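Local atomic coordinates of putative enoyl-CoA hydratase (Streptomyces avermitilis, PDB entry 3GKB), a protein that belongs to the enoyl-CoA hydratase/isomerase (crotonase) family and probably acts on acyl-CoA thioesters, its reaction not being established. Residues 56-61 with 109-114; 132-137 with 193-198. All coordinates share one frame; numbering follows the deposited sequence.

Interaction 1 (56-61 with 109-114)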
loop_
_atom_site.group_PDB
_atom_site.type_symbol
_atom_site.label_atom_id
_atom_site.label_comp_id
_atom_site.label_asym_id
_atom_site.label_seq_id
_atom_site.Cartn_x
_atom_site.Cartn_y
_atom_site.Cartn_z
ATOM N N ILE B 56 8.443 21.504 -10.530
ATOM C CA ILE B 56 9.730 21.115 -11.147
ATOM C C ILE B 56 9.555 19.728 -11.781
ATOM O O ILE B 56 9.022 18.813 -11.138
ATOM C CB ILE B 56 10.858 21.027 -10.095
ATOM C CG1 ILE B 56 11.106 22.405 -9.462
ATOM C CG2 ILE B 56 12.131 20.428 -10.726
ATOM C CD1 ILE B 56 11.932 22.373 -8.158
ATOM N N VAL B 57 9.943 19.589 -13.047
ATOM C CA VAL B 57 9.873 18.303 -13.739
ATOM C C VAL B 57 11.295 17.855 -14.086
ATOM O O VAL B 57 12.039 18.576 -14.767
ATOM C CB VAL B 57 9.072 18.343 -15.043
ATOM C CG1 VAL B 57 9.015 16.906 -15.663
ATOM C CG2 VAL B 57 7.647 18.876 -14.833
ATOM N N PHE B 58 11.657 16.671 -13.620
ATOM C CA PHE B 58 12.945 16.070 -13.920
ATOM C C PHE B 58 12.797 15.094 -15.061
ATOM O O PHE B 58 11.910 14.234 -15.037
ATOM C CB PHE B 58 13.464 15.290 -12.714
ATOM C CG PHE B 58 13.662 16.101 -11.475
ATOM C CD1 PHE B 58 14.844 16.767 -11.243
ATOM C CD2 PHE B 58 12.686 16.163 -10.510
ATOM C CE1 PHE B 58 15.042 17.483 -10.058
ATOM C CE2 PHE B 58 12.883 16.893 -9.354
ATOM C CZ PHE B 58 14.074 17.556 -9.146
ATOM N N SER B 59 13.685 15.213 -16.041
ATOM C CA SER B 59 13.715 14.283 -17.160
ATOM C C SER B 59 15.165 14.017 -17.549
ATOM O O SER B 59 16.098 14.656 -17.058
ATOM C CB SER B 59 12.893 14.819 -18.346
ATOM O OG SER B 59 13.512 15.964 -18.922
ATOM N N SER B 60 15.376 13.047 -18.422
ATOM C CA SER B 60 16.730 12.759 -18.881
ATOM C C SER B 60 16.961 13.067 -20.367
ATOM O O SER B 60 16.084 12.824 -21.185
ATOM C CB SER B 60 17.032 11.283 -18.661
ATOM O OG SER B 60 18.328 10.978 -19.133
ATOM N N ALA B 61 18.159 13.534 -20.699
ATOM C CA ALA B 61 18.592 13.667 -22.097
ATOM C C ALA B 61 19.142 12.351 -22.690
ATOM O O ALA B 61 19.307 12.223 -23.917
ATOM C CB ALA B 61 19.624 14.797 -22.209
ATOM N N THR B 109 7.322 18.296 -7.101
ATOM C CA THR B 109 8.382 17.665 -7.887
ATOM C C THR B 109 7.799 16.438 -8.653
ATOM O O THR B 109 7.079 15.577 -8.083
ATOM C CB THR B 109 9.540 17.222 -6.999
ATOM O OG1 THR B 109 9.040 16.394 -5.925
ATOM C CG2 THR B 109 10.289 18.449 -6.402
ATOM N N ILE B 110 8.070 16.395 -9.958
ATOM C CA ILE B 110 7.536 15.363 -10.834
ATOM C C ILE B 110 8.699 14.722 -11.587
ATOM O O ILE B 110 9.510 15.435 -12.161
ATOM C CB ILE B 110 6.537 15.966 -11.870
ATOM C CG1 ILE B 110 5.345 16.613 -11.168
ATOM C CG2 ILE B 110 6.036 14.872 -12.848
ATOM C CD1 ILE B 110 4.433 17.456 -12.121
ATOM N N VAL B 111 8.789 13.396 -11.580
ATOM C CA VAL B 111 9.804 12.694 -12.399
ATOM C C VAL B 111 9.110 12.070 -13.608
ATOM O O VAL B 111 8.069 11.418 -13.473
ATOM C CB VAL B 111 10.549 11.588 -11.599
ATOM C CG1 VAL B 111 11.332 10.638 -12.547
ATOM C CG2 VAL B 111 11.503 12.212 -10.522
ATOM N N LYS B 112 9.668 12.328 -14.781
ATOM C CA LYS B 112 9.281 11.673 -16.022
ATOM C C LYS B 112 10.339 10.620 -16.362
ATOM O O LYS B 112 11.457 10.978 -16.791
ATOM C CB LYS B 112 9.191 12.691 -17.147
ATOM C CG LYS B 112 8.840 12.067 -18.486
ATOM C CD LYS B 112 8.484 13.134 -19.525
ATOM C CE LYS B 112 9.677 13.930 -19.960
ATOM N NZ LYS B 112 9.362 14.881 -21.091
ATOM N N LEU B 113 9.978 9.350 -16.193
ATOM C CA LEU B 113 10.904 8.229 -16.328
ATOM C C LEU B 113 10.624 7.454 -17.607
ATOM O O LEU B 113 9.644 6.711 -17.697
ATOM C CB LEU B 113 10.805 7.295 -15.112
ATOM C CG LEU B 113 11.740 6.068 -15.131
ATOM C CD1 LEU B 113 13.216 6.549 -15.021
ATOM C CD2 LEU B 113 11.411 5.069 -14.045
ATOM N N ALA B 114 11.530 7.597 -18.568
ATOM C CA ALA B 114 11.416 6.905 -19.835
ATOM C C ALA B 114 12.352 5.713 -19.928
ATOM O O ALA B 114 11.985 4.716 -20.565
ATOM C CB ALA B 114 11.643 7.873 -21.005
HETATM O O HOH W 1 12.297 15.793 -21.333
HETATM O O HOH W 2 13.119 11.263 -18.934
#

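Interaction 2 (132-137 with 193-198)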
loop_
_atom_site.group_PDB
_atom_site.type_symbol
_atom_site.label_atom_id
_atom_site.label_comp_id
_atom_site.label_asym_id
_atom_site.label_seq_id
_atom_site.Cartn_x
_atom_site.Cartn_y
_atom_site.Cartn_z
ATOM N N PHE B 132 6.004 9.314 -13.065
ATOM C CA PHE B 132 5.246 8.728 -14.182
ATOM C C PHE B 132 6.274 8.085 -15.112
ATOM O O PHE B 132 7.270 8.739 -15.482
ATOM C CB PHE B 132 4.451 9.820 -14.925
ATOM C CG PHE B 132 3.456 10.535 -14.038
ATOM C CD1 PHE B 132 2.311 9.873 -13.616
ATOM C CD2 PHE B 132 3.697 11.820 -13.545
ATOM C CE1 PHE B 132 1.382 10.511 -12.764
ATOM C CE2 PHE B 132 2.770 12.455 -12.708
ATOM C CZ PHE B 132 1.623 11.773 -12.310
ATOM N N ALA B 133 6.026 6.832 -15.511
ATOM C CA ALA B 133 7.009 6.048 -16.270
ATOM C C ALA B 133 6.442 5.446 -17.561
ATOM O O ALA B 133 5.265 5.092 -17.636
ATOM C CB ALA B 133 7.616 4.920 -15.404
ATOM N N ALA B 134 7.307 5.323 -18.560
ATOM C CA ALA B 134 6.954 4.726 -19.857
ATOM C C ALA B 134 6.820 3.183 -19.714
ATOM O O ALA B 134 7.795 2.476 -19.374
ATOM C CB ALA B 134 8.038 5.058 -20.883
ATOM N N ALA B 135 5.630 2.679 -20.020
ATOM C CA ALA B 135 5.317 1.253 -19.838
ATOM C C ALA B 135 6.304 0.363 -20.587
ATOM O O ALA B 135 6.777 -0.648 -20.050
ATOM C CB ALA B 135 3.854 0.978 -20.278
ATOM N N GLU B 136 6.673 0.760 -21.793
ATOM C CA GLU B 136 7.474 -0.098 -22.680
ATOM C C GLU B 136 8.958 -0.087 -22.409
ATOM O O GLU B 136 9.634 -1.054 -22.725
ATOM C CB GLU B 136 7.285 0.310 -24.160
ATOM C CG GLU B 136 5.881 0.080 -24.722
ATOM C CD GLU B 136 4.979 1.303 -24.594
ATOM O OE1 GLU B 136 5.170 2.086 -23.643
ATOM O OE2 GLU B 136 4.066 1.479 -25.436
ATOM N N THR B 137 9.476 1.022 -21.877
ATOM C CA THR B 137 10.902 1.279 -21.855
ATOM C C THR B 137 11.497 1.494 -20.457
ATOM O O THR B 137 12.672 1.254 -20.256
ATOM C CB THR B 137 11.234 2.504 -22.745
ATOM O OG1 THR B 137 10.450 3.617 -22.333
ATOM C CG2 THR B 137 10.887 2.214 -24.220
ATOM N N LEU B 193 2.493 4.633 -18.072
ATOM C CA LEU B 193 1.745 5.172 -19.208
ATOM C C LEU B 193 2.425 4.778 -20.512
ATOM O O LEU B 193 3.611 4.529 -20.530
ATOM C CB LEU B 193 1.676 6.704 -19.098
ATOM C CG LEU B 193 0.861 7.166 -17.880
ATOM C CD1 LEU B 193 1.275 8.544 -17.444
ATOM C CD2 LEU B 193 -0.650 7.039 -18.164
ATOM N N PRO B 194 1.684 4.739 -21.628
ATOM C CA PRO B 194 2.366 4.445 -22.909
ATOM C C PRO B 194 3.523 5.404 -23.229
ATOM O O PRO B 194 3.386 6.606 -23.025
ATOM C CB PRO B 194 1.239 4.592 -23.941
ATOM C CG PRO B 194 0.002 4.343 -23.183
ATOM C CD PRO B 194 0.233 4.906 -21.805
ATOM N N ALA B 195 4.657 4.867 -23.684
ATOM C CA ALA B 195 5.846 5.656 -23.988
ATOM C C ALA B 195 5.518 6.837 -24.912
ATOM O O ALA B 195 5.999 7.940 -24.714
ATOM C CB ALA B 195 6.943 4.779 -24.602
ATOM N N ASP B 196 4.682 6.597 -25.912
ATOM C CA ASP B 196 4.358 7.651 -26.882
ATOM C C ASP B 196 3.398 8.720 -26.349
ATOM O O ASP B 196 3.202 9.749 -27.028
ATOM C CB ASP B 196 3.772 7.047 -28.153
ATOM C CG ASP B 196 4.790 6.291 -28.968
ATOM O OD1 ASP B 196 5.998 6.595 -28.904
ATOM O OD2 ASP B 196 4.372 5.365 -29.695
ATOM N N GLU B 197 2.803 8.484 -25.173
ATOM C CA GLU B 197 1.904 9.450 -24.513
ATOM C C GLU B 197 2.522 10.141 -23.289
ATOM O O GLU B 197 1.970 11.105 -22.771
ATOM C CB GLU B 197 0.620 8.760 -24.067
ATOM C CG GLU B 197 -0.248 8.274 -25.236
ATOM C CD GLU B 197 -1.362 7.318 -24.816
ATOM O OE1 GLU B 197 -1.719 7.269 -23.636
ATOM O OE2 GLU B 197 -1.868 6.582 -25.689
ATOM N N LEU B 198 3.657 9.643 -22.828
ATOM C CA LEU B 198 4.205 10.080 -21.557
ATOM C C LEU B 198 4.587 11.561 -21.511
ATOM O O LEU B 198 4.332 12.238 -20.513
ATOM C CB LEU B 198 5.416 9.215 -21.204
ATOM C CG LEU B 198 6.103 9.573 -19.890
ATOM C CD1 LEU B 198 5.154 9.370 -18.737
ATOM C CD2 LEU B 198 7.441 8.804 -19.755
HETATM O O HOH W 3 3.609 3.918 -26.460
#

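Interaction 1 (56-61 with 109-114)
Ile56, Val57 and Phe58 pair in parallel with Thr109, Ile110 and Val111. Ile110 N donates a hydrogen bond to Ile56 O at 2.9 Å. Phe58 N then donates one to Ile110 O, also at 2.9 Å. Lys112 N closes the ladder on Phe58 O at 3.0 Å, in an almost straight bond (174°). Val57 and Ile110 point to one face of the sheet, where both touch Val202 of helix 195-210. Ile56, Phe58, Thr109 and Val111 point to the other. There the Phe58 ring has Ile56 CG2 over one face, near the rim. Its edge meets Thr109, with CE2 4.1 Å from Thr109 CB. Phe58 CD2 is 4.1 Å from Val111 CG2, an oblique approach. Phe124 of helix 120-127 meets the same ring edge-to-face. Thr109 OG1 is hydrogen-bonded to Asp129 N.

The Lys112 side chain leans across to Ser59 of the neighbouring strand. Its CB lies 3.8 Å from Phe58 O. CG is anti to the backbone N (chi1 178°), and the chain starts out extended. A bend about the CG-CD bond (chi3 71°) turns CE to Ser59, 3.7 Å from its CB. NZ at the tip donates to a water at 3.1 Å, which is also hydrogen-bonded to Ser59 OG. NZ also forms a salt bridge with Asp199 of helix 195-210. A second water joins Ser60 N to Lys112 O where direct pairing of the strands has ended.

In crotonase relatives the loop after the strand equivalent to 55-60 and the start of the helix equivalent to 120-127 supply the oxyanion-hole N-H groups, so this pair probably leads into that site. Direct backbone bonds and apolar side chains hold the buried part of the pair; waters and a charged amine take over toward its C-terminal ends.

Interaction 2 (132-137 with 193-198)
Leu193 joins the end of strand 130-134 through both its backbone groups. Its N donates to Ala133 O at 2.8 Å. Its O accepts Ala135 N at 2.8 Å, with the donor tilted 32° from the carbonyl plane. The Leu193 side chain lies beside Phe132, pointing the same way, and CD1 comes 4.2 Å from Phe132 CD1. Pro194 follows, and the chain leads on toward helix 195-210. Ala195 N donates to Glu136 OE1 at 2.8 Å, on the syn side of the carboxylate. Glu136 reaches it by a bend at chi2 (93°). Ala195 CB packs on Ala134 CB at 3.9 Å. Asp196 N donates to a water that in turn donates to Glu136 OE2, so both carboxylate oxygens hold backbone N-H groups, one directly and one through water. Leu198 is buried and splits its methyls: CD1 is 3.9 Å from Phe132 CB, and CD2 is 4.0 Å from Ala134 CB. An alanine in place of Leu198 would probably open a gap and leave Phe132 CB and Ala134 without this apolar cover. The arrangement is a short parallel strand, outermost in this chain, followed closely by a helix that packs back on its sheet, within a crotonase-type fold.

Both interactions belong to one six-stranded sheet. Helix 195-210 packs on the Val57 and Ile110 face of interaction 1, and its Leu198 forms part of interaction 2. Interaction 1 is buried and lies in the middle of the sheet. Interaction 2 is only partly buried and lies at the edge, with strand 191-193 outermost in this chain. Strands 108-113 and 130-134 are neighbours, so the contacts meet directly: Leu113 O accepts Ala134 N, and Ala114 O is hydrogen-bonded to Thr137 OG1. Leu198 also touches Lys112. The chemistry follows position. Interaction 1 has a regular ladder with aliphatic and aromatic packing. Interaction 2 has one short bridge and relies also on a carboxylate bonded to a backbone N-H.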